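Local coordinates for protein polysaccharide deacetylase (Bacillus cereus, PDB 4HD5) that probably hydrolyses carbon-nitrogen bonds other than peptide bonds, as a zinc-binding member of the polysaccharide deacetylase family, at residues E57-S62 with P104-E109; G112-F117 with I138-K143. All coordinates share one frame; numbering follows the deposited sequence.

From the N terminus the chain enters an all-strand region, two antiparallel sheets packed face to face, before it reaches the parallel-stranded barrel that carries the zinc. Contact 1 closes a loop of 41 residues, with no helix, by pairing strand 60-65 with strand 103-106 in the three-stranded sheet. A short turn then leads into strand 115-125, and contact 2 closes the hairpin with strand 130-140 at the edge of the four-stranded sheet. The two loops follow in series, neither nested nor crossed. Their centres lie about 10 Å apart, and they touch: Ser58 O meets Arg114 NH1, and Ile107 O meets Gly112 N, both probable hydrogen bonds.

Contact 1. Residues E57-S62 with P104-E109; sequences ESTNTS and PFDIKE
Strands 60-65 and 103-106 form an antiparallel pair in a three-stranded sheet, and residues 57-62 and 104-109 meet where that pair ends in a 3-10 turn. Thr61 and Phe105 are the hydrogen-bonded pair: Thr61 N gives to Phe105 O at 2.8 Å, and Phe105 N to Thr61 O at 2.9 Å. Asn60 and Asp106 follow as a non-hydrogen-bonded pair, and Ile107 N then reaches Thr59 O at 3.0 Å in a nearly straight bond (170°), one step past the strands.

On the inner face Thr61 CG2 lies at the edge of the Phe105 ring, near its plane, and 4.1 Å from Phe105 CB. With CG anti to the backbone N (chi1 -178°), the ring leads away from Thr61 to pack on Phe140 and edge-to-face with Phe117 of the other sheet. A beta-branched threonine suits this buried strand position: its methyl serves the apolar side, while OG1 bonds to Thr52 O. Ile107 continues the apolar layer, its CG1 4.0 Å from Thr59 CB, the two side chains crossing at about a right angle.

The opposite face, with Asn60, Asp106, Ser62 and Pro104, is largely polar. Asp106 crosses Asn60 obliquely, OD2 3.6 Å from Asn60 CB and the carboxylate and amide planes 43° apart, without a hydrogen bond. The other oxygen, OD1, accepts from Lys108 N at 2.7 Å through its anti lone pair. This is an Asx turn, and aspartate suits the site because its short carboxylate can take a backbone N-H two residues on. The chemistry thus divides the contact: backbone bonds set the register, apolar side chains of the buried face, Phe105 above all, reach across to the other sheet, and the carboxylate shapes the chain's exit from the strand.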
ATOM      1  N   GLU A  57      12.145  -1.774 -11.623  1.00 20.99           N
ATOM      2  CA  GLU A  57      13.289  -2.640 -11.312  1.00 21.51           C
ATOM      3  C   GLU A  57      14.602  -1.888 -11.057  1.00 21.06           C
ATOM      4  O   GLU A  57      15.544  -2.475 -10.523  1.00 21.34           O
ATOM      5  CB  GLU A  57      13.520  -3.639 -12.448  1.00 23.85           C
ATOM      6  CG  GLU A  57      12.317  -4.509 -12.763  1.00 25.55           C
ATOM      7  CD  GLU A  57      12.591  -5.514 -13.865  1.00 28.07           C
ATOM      8  OE1 GLU A  57      13.006  -5.097 -14.970  1.00 29.47           O
ATOM      9  OE2 GLU A  57      12.374  -6.721 -13.633  1.00 29.83           O
ATOM     10  N   SER A  58      14.678  -0.615 -11.449  1.00 19.27           N
ATOM     11  CA  SER A  58      15.910   0.164 -11.283  1.00 19.41           C
ATOM     12  C   SER A  58      16.317   0.318  -9.810  1.00 18.68           C
ATOM     13  O   SER A  58      15.470   0.396  -8.924  1.00 17.41           O
ATOM     14  CB  SER A  58      15.759   1.565 -11.885  1.00 19.23           C
ATOM     15  OG  SER A  58      15.385   1.521 -13.247  1.00 19.57           O
ATOM     16  N   THR A  59      17.626   0.359  -9.574  1.00 19.12           N
ATOM     17  CA  THR A  59      18.183   0.656  -8.259  1.00 18.54           C
ATOM     18  C   THR A  59      19.102   1.876  -8.293  1.00 18.63           C
ATOM     19  O   THR A  59      19.558   2.341  -7.255  1.00 17.61           O
ATOM     20  CB  THR A  59      18.989  -0.539  -7.722  1.00 19.13           C
ATOM     21  OG1 THR A  59      20.127  -0.770  -8.564  1.00 19.58           O
ATOM     22  CG2 THR A  59      18.119  -1.791  -7.672  1.00 19.20           C
ATOM     23  N   ASN A  60      19.379   2.396  -9.486  1.00 19.58           N
ATOM     24  CA  ASN A  60      20.294   3.518  -9.617  1.00 20.65           C
ATOM     25  C   ASN A  60      19.940   4.420 -10.782  1.00 20.44           C
ATOM     26  O   ASN A  60      19.133   4.074 -11.644  1.00 19.94           O
ATOM     27  CB  ASN A  60      21.750   3.036  -9.721  1.00 22.36           C
ATOM     28  CG  ASN A  60      21.983   2.098 -10.893  1.00 24.36           C
ATOM     29  OD1 ASN A  60      21.836   2.477 -12.055  1.00 26.24           O
ATOM     30  ND2 ASN A  60      22.372   0.868 -10.591  1.00 26.11           N
ATOM     31  N   THR A  61      20.550   5.594 -10.774  1.00 20.78           N
ATOM     32  CA  THR A  61      20.372   6.577 -11.830  1.00 20.71           C
ATOM     33  C   THR A  61      21.542   7.535 -11.764  1.00 21.62           C
ATOM     34  O   THR A  61      22.336   7.495 -10.822  1.00 21.39           O
ATOM     35  CB  THR A  61      19.033   7.339 -11.674  1.00 19.93           C
ATOM     36  OG1 THR A  61      18.833   8.226 -12.783  1.00 20.34           O
ATOM     37  CG2 THR A  61      18.989   8.130 -10.372  1.00 19.41           C
ATOM     38  N   SER A  62      21.650   8.373 -12.786  1.00 22.85           N
ATOM     39  CA  SER A  62      22.667   9.414 -12.847  0.60 23.82           C
ATOM     40  C   SER A  62      21.951  10.751 -12.770  1.00 23.49           C
ATOM     41  O   SER A  62      21.029  10.991 -13.531  1.00 23.57           O
ATOM     42  CB  SER A  62      23.454   9.306 -14.158  0.60 24.70           C
ATOM     43  OG  SER A  62      24.225  10.469 -14.401  0.60 25.54           O
ATOM     44  N   PRO A 104      26.581   9.735  -9.420  1.00 30.94           N
ATOM     45  CA  PRO A 104      25.853   8.473  -9.439  1.00 30.73           C
ATOM     46  C   PRO A 104      24.982   8.365  -8.198  1.00 29.35           C
ATOM     47  O   PRO A 104      25.473   8.598  -7.089  1.00 28.33           O
ATOM     48  CB  PRO A 104      26.965   7.427  -9.400  1.00 31.46           C
ATOM     49  CG  PRO A 104      28.079   8.096  -8.667  1.00 32.31           C
ATOM     50  CD  PRO A 104      27.979   9.564  -8.986  1.00 31.71           C
ATOM     51  N   PHE A 105      23.701   8.049  -8.378  1.00 27.89           N
ATOM     52  CA  PHE A 105      22.821   7.783  -7.239  1.00 26.16           C
ATOM     53  C   PHE A 105      22.372   6.332  -7.251  1.00 25.21           C
ATOM     54  O   PHE A 105      21.850   5.860  -8.256  1.00 24.44           O
ATOM     55  CB  PHE A 105      21.590   8.689  -7.249  1.00 25.97           C
ATOM     56  CG  PHE A 105      20.685   8.471  -6.068  1.00 25.82           C
ATOM     57  CD1 PHE A 105      21.051   8.933  -4.813  1.00 26.46           C
ATOM     58  CD2 PHE A 105      19.495   7.770  -6.199  1.00 26.18           C
ATOM     59  CE1 PHE A 105      20.239   8.720  -3.716  1.00 26.78           C
ATOM     60  CE2 PHE A 105      18.675   7.559  -5.105  1.00 25.97           C
ATOM     61  CZ  PHE A 105      19.048   8.035  -3.861  1.00 25.93           C
ATOM     62  N   ASP A 106      22.579   5.643  -6.130  1.00 24.01           N
ATOM     63  CA  ASP A 106      22.168   4.250  -5.955  1.00 24.02           C
ATOM     64  C   ASP A 106      21.464   4.105  -4.606  1.00 23.17           C
ATOM     65  O   ASP A 106      21.948   4.613  -3.592  1.00 24.94           O
ATOM     66  CB  ASP A 106      23.387   3.320  -6.023  1.00 24.51           C
ATOM     67  CG  ASP A 106      23.004   1.844  -6.097  1.00 24.46           C
ATOM     68  OD1 ASP A 106      22.360   1.333  -5.158  1.00 22.64           O
ATOM     69  OD2 ASP A 106      23.354   1.190  -7.104  1.00 26.17           O
ATOM     70  N   ILE A 107      20.337   3.395  -4.588  1.00 21.63           N
ATOM     71  CA  ILE A 107      19.556   3.239  -3.357  1.00 20.69           C
ATOM     72  C   ILE A 107      20.268   2.407  -2.275  1.00 20.35           C
ATOM     73  O   ILE A 107      19.811   2.361  -1.140  1.00 18.71           O
ATOM     74  CB  ILE A 107      18.149   2.651  -3.624  1.00 20.44           C
ATOM     75  CG1 ILE A 107      18.239   1.224  -4.186  1.00 21.76           C
ATOM     76  CG2 ILE A 107      17.365   3.569  -4.555  1.00 21.05           C
ATOM     77  CD1 ILE A 107      16.897   0.566  -4.428  1.00 21.55           C
ATOM     78  N   LYS A 108      21.384   1.762  -2.625  1.00 22.42           N
ATOM     79  CA  LYS A 108      22.245   1.115  -1.624  1.00 23.14           C
ATOM     80  C   LYS A 108      22.731   2.130  -0.581  1.00 22.42           C
ATOM     81  O   LYS A 108      23.008   1.763   0.557  1.00 22.42           O
ATOM     82  CB  LYS A 108      23.448   0.418  -2.281  1.00 25.13           C
ATOM     83  CG  LYS A 108      24.523   1.372  -2.789  1.00 27.55           C
ATOM     84  CD  LYS A 108      25.574   0.678  -3.643  1.00 31.71           C
ATOM     85  CE  LYS A 108      26.552   1.699  -4.212  1.00 34.08           C
ATOM     86  NZ  LYS A 108      27.651   1.085  -5.010  1.00 37.19           N
ATOM     87  N   GLU A 109      22.833   3.395  -0.982  1.00 22.18           N
ATOM     88  CA  GLU A 109      23.146   4.495  -0.068  1.00 22.41           C
ATOM     89  C   GLU A 109      22.117   4.653   1.059  1.00 21.32           C
ATOM     90  O   GLU A 109      22.442   5.177   2.129  1.00 20.45           O
ATOM     91  CB  GLU A 109      23.239   5.814  -0.840  1.00 25.37           C
ATOM     92  CG  GLU A 109      24.349   5.880  -1.881  1.00 28.25           C
ATOM     93  CD  GLU A 109      25.734   5.742  -1.283  1.00 30.26           C
ATOM     94  OE1 GLU A 109      25.934   6.172  -0.128  1.00 32.98           O
ATOM     95  OE2 GLU A 109      26.621   5.201  -1.976  1.00 33.63           O
TER

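Contact 2. Residues G112-F117 with I138-K143; sequences GKRGEF and ITFEQK
Ile138 pairs with Phe117, exchanging two backbone bonds, and its CG2 rests 3.7 Å from Phe117 CB, aliphatic beside aromatic on the buried face. Thr139, on the other face, sets OG1 3.7 Å from Glu116 CB; the Glu116 carboxylate bonds to Thr82. Phe140 turns its ring obliquely to that of Phe117, with planes 80° apart and Phe140 CD1 3.8 Å from Phe117 CE1. These flat, bulky groups fill the core between the two sheets, where Phe117 also meets Phe110 edge-to-face. The pairing belongs to the beta hairpin of strands 115-125 and 130-140; opposite Phe140, the backbone angles of Gly115 (phi 101°) would press any CB against the carbonyl O of Arg114, which calls for glycine. Glu141 offers its carbonyl to Arg114, which grips the one oxygen side-on: NE at 2.8 Å and NH2 at 3.1 Å from Glu141 O, which lies in the guanidinium plane. A bend at chi3 (65°) brings the arginine chain round to this oxygen, with Phe140 CB over one guanidinium face. Gln142 suits its buried place because its amide both accepts, OE1 from a water that accepts from Arg114 N, and donates, NE2 to the carbonyls of Ile193 and Val196.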
ATOM      1  N   GLY A 112      18.999   0.225   0.451  1.00 15.93           N
ATOM      2  CA  GLY A 112      18.029  -0.381  -0.455  1.00 15.87           C
ATOM      3  C   GLY A 112      16.588   0.018  -0.200  1.00 15.40           C
ATOM      4  O   GLY A 112      15.669  -0.635  -0.692  1.00 16.03           O
ATOM      5  N   LYS A 113      16.378   1.083   0.572  1.00 14.96           N
ATOM      6  CA  LYS A 113      15.044   1.616   0.786  1.00 14.51           C
ATOM      7  C   LYS A 113      14.612   2.353  -0.477  1.00 14.26           C
ATOM      8  O   LYS A 113      15.423   3.013  -1.136  1.00 14.65           O
ATOM      9  CB  LYS A 113      15.014   2.555   1.985  1.00 15.33           C
ATOM     10  CG  LYS A 113      15.236   1.862   3.323  1.00 16.91           C
ATOM     11  CD  LYS A 113      15.497   2.892   4.407  1.00 18.19           C
ATOM     12  CE  LYS A 113      15.555   2.259   5.782  1.00 20.39           C
ATOM     13  NZ  LYS A 113      15.970   3.273   6.789  1.00 21.13           N
ATOM     14  N   ARG A 114      13.338   2.212  -0.824  1.00 13.66           N
ATOM     15  CA  ARG A 114      12.806   2.770  -2.060  1.00 12.66           C
ATOM     16  C   ARG A 114      11.730   3.793  -1.723  1.00 11.54           C
ATOM     17  O   ARG A 114      11.688   4.287  -0.604  1.00 10.85           O
ATOM     18  CB  ARG A 114      12.298   1.642  -2.952  1.00 13.16           C
ATOM     19  CG  ARG A 114      13.386   0.647  -3.326  1.00 14.07           C
ATOM     20  CD  ARG A 114      12.814  -0.587  -4.002  1.00 15.06           C
ATOM     21  NE  ARG A 114      12.196  -0.266  -5.283  1.00 15.93           N
ATOM     22  CZ  ARG A 114      12.826  -0.222  -6.459  1.00 17.27           C
ATOM     23  NH1 ARG A 114      14.118  -0.497  -6.566  1.00 17.95           N
ATOM     24  NH2 ARG A 114      12.145   0.096  -7.551  1.00 18.25           N
ATOM     25  N   GLY A 115      10.885   4.143  -2.690  1.00 10.68           N
ATOM     26  CA  GLY A 115       9.866   5.166  -2.496  1.00 10.30           C
ATOM     27  C   GLY A 115      10.248   6.512  -3.099  1.00 10.77           C
ATOM     28  O   GLY A 115      11.121   6.608  -3.966  1.00 10.34           O
ATOM     29  N   GLU A 116       9.589   7.552  -2.609  1.00 11.00           N
ATOM     30  CA  GLU A 116       9.782   8.901  -3.093  1.00 12.48           C
ATOM     31  C   GLU A 116      11.015   9.546  -2.446  1.00 12.53           C
ATOM     32  O   GLU A 116      11.134   9.596  -1.220  1.00 12.09           O
ATOM     33  CB  GLU A 116       8.510   9.721  -2.820  1.00 13.27           C
ATOM     34  CG  GLU A 116       8.599  11.208  -3.114  1.00 14.43           C
ATOM     35  CD  GLU A 116       7.293  11.917  -2.808  1.00 15.65           C
ATOM     36  OE1 GLU A 116       6.313  11.722  -3.564  1.00 16.03           O
ATOM     37  OE2 GLU A 116       7.242  12.657  -1.804  1.00 16.03           O
ATOM     38  N   PHE A 117      11.920  10.037  -3.293  1.00 13.41           N
ATOM     39  CA  PHE A 117      13.098  10.780  -2.858  1.00 14.29           C
ATOM     40  C   PHE A 117      12.974  12.222  -3.326  1.00 15.12           C
ATOM     41  O   PHE A 117      12.634  12.475  -4.488  1.00 14.95           O
ATOM     42  CB  PHE A 117      14.372  10.194  -3.472  1.00 14.85           C
ATOM     43  CG  PHE A 117      14.746   8.845  -2.941  1.00 14.65           C
ATOM     44  CD1 PHE A 117      14.094   7.709  -3.389  1.00 14.46           C
ATOM     45  CD2 PHE A 117      15.771   8.707  -2.019  1.00 14.73           C
ATOM     46  CE1 PHE A 117      14.441   6.461  -2.911  1.00 14.44           C
ATOM     47  CE2 PHE A 117      16.129   7.461  -1.539  1.00 14.66           C
ATOM     48  CZ  PHE A 117      15.462   6.334  -1.987  1.00 14.74           C
ATOM     49  N   ILE A 138      12.262  12.166  -7.471  1.00 14.79           N
ATOM     50  CA  ILE A 138      12.422  10.892  -8.154  1.00 13.79           C
ATOM     51  C   ILE A 138      11.800   9.817  -7.259  1.00 12.70           C
ATOM     52  O   ILE A 138      11.995   9.829  -6.037  1.00 11.94           O
ATOM     53  CB  ILE A 138      13.909  10.576  -8.456  1.00 14.23           C
ATOM     54  CG1 ILE A 138      14.020   9.330  -9.338  1.00 14.55           C
ATOM     55  CG2 ILE A 138      14.712  10.404  -7.181  1.00 13.98           C
ATOM     56  CD1 ILE A 138      15.409   9.082  -9.873  1.00 15.26           C
ATOM     57  N   THR A 139      11.059   8.899  -7.872  1.00 11.83           N
ATOM     58  CA  THR A 139      10.312   7.889  -7.127  1.00 11.07           C
ATOM     59  C   THR A 139      10.650   6.486  -7.604  1.00 11.02           C
ATOM     60  O   THR A 139      10.348   6.105  -8.732  1.00 11.14           O
ATOM     61  CB  THR A 139       8.805   8.162  -7.218  1.00 10.70           C
ATOM     62  OG1 THR A 139       8.519   9.369  -6.504  1.00 10.47           O
ATOM     63  CG2 THR A 139       7.971   7.005  -6.630  1.00 10.28           C
ATOM     64  N   PHE A 140      11.310   5.736  -6.728  1.00 10.92           N
ATOM     65  CA  PHE A 140      11.569   4.328  -6.937  1.00 10.96           C
ATOM     66  C   PHE A 140      10.381   3.566  -6.344  1.00 10.70           C
ATOM     67  O   PHE A 140      10.201   3.542  -5.124  1.00  9.79           O
ATOM     68  CB  PHE A 140      12.877   3.915  -6.255  1.00 11.17           C
ATOM     69  CG  PHE A 140      14.109   4.504  -6.897  1.00 11.67           C
ATOM     70  CD1 PHE A 140      14.502   5.802  -6.616  1.00 11.91           C
ATOM     71  CD2 PHE A 140      14.875   3.753  -7.783  1.00 12.37           C
ATOM     72  CE1 PHE A 140      15.636   6.346  -7.205  1.00 12.48           C
ATOM     73  CE2 PHE A 140      16.010   4.290  -8.379  1.00 12.84           C
ATOM     74  CZ  PHE A 140      16.390   5.588  -8.083  1.00 13.02           C
ATOM     75  N   GLU A 141       9.561   2.978  -7.206  1.00 10.99           N
ATOM     76  CA  GLU A 141       8.337   2.308  -6.764  1.00 11.04           C
ATOM     77  C   GLU A 141       8.672   1.291  -5.695  1.00 11.12           C
ATOM     78  O   GLU A 141       9.610   0.515  -5.851  1.00 10.67           O
ATOM     79  CB  GLU A 141       7.668   1.585  -7.928  1.00 11.74           C
ATOM     80  CG  GLU A 141       7.124   2.516  -9.000  1.00 12.49           C
ATOM     81  CD  GLU A 141       6.005   3.397  -8.498  1.00 12.91           C
ATOM     82  OE1 GLU A 141       5.325   3.031  -7.513  1.00 12.13           O
ATOM     83  OE2 GLU A 141       5.807   4.473  -9.096  1.00 15.39           O
ATOM     84  N   GLN A 142       7.921   1.288  -4.602  1.00 11.50           N
ATOM     85  CA  GLN A 142       8.129   0.209  -3.637  1.00 11.70           C
ATOM     86  C   GLN A 142       7.059  -0.859  -3.709  1.00 11.17           C
ATOM     87  O   GLN A 142       5.927  -0.619  -4.145  1.00 10.07           O
ATOM     88  CB  GLN A 142       8.389   0.686  -2.207  1.00 13.04           C
ATOM     89  CG  GLN A 142       7.702   1.934  -1.696  1.00 13.12           C
ATOM     90  CD  GLN A 142       8.134   2.262  -0.263  1.00 13.67           C
ATOM     91  OE1 GLN A 142       9.152   1.759   0.227  1.00 15.63           O
ATOM     92  NE2 GLN A 142       7.376   3.110   0.404  1.00 12.50           N
ATOM     93  N   LYS A 143       7.464  -2.058  -3.323  1.00 11.35           N
ATOM     94  CA  LYS A 143       6.593  -3.211  -3.327  1.00 11.51           C
ATOM     95  C   LYS A 143       5.597  -3.095  -2.198  1.00  9.41           C
ATOM     96  O   LYS A 143       5.900  -2.520  -1.161  1.00  9.22           O
ATOM     97  CB  LYS A 143       7.412  -4.491  -3.216  1.00 13.52           C
ATOM     98  CG  LYS A 143       8.053  -4.859  -4.542  1.00 17.14           C
ATOM     99  CD  LYS A 143       9.215  -5.836  -4.427  1.00 19.14           C
ATOM    100  CE  LYS A 143       8.896  -7.030  -3.532  1.00 20.63           C
ATOM    101  NZ  LYS A 143       9.488  -6.886  -2.172  1.00 21.69           N
TER
HETATM  102  O   HOH W   1      11.612   0.059   0.250  1.00 16.00           O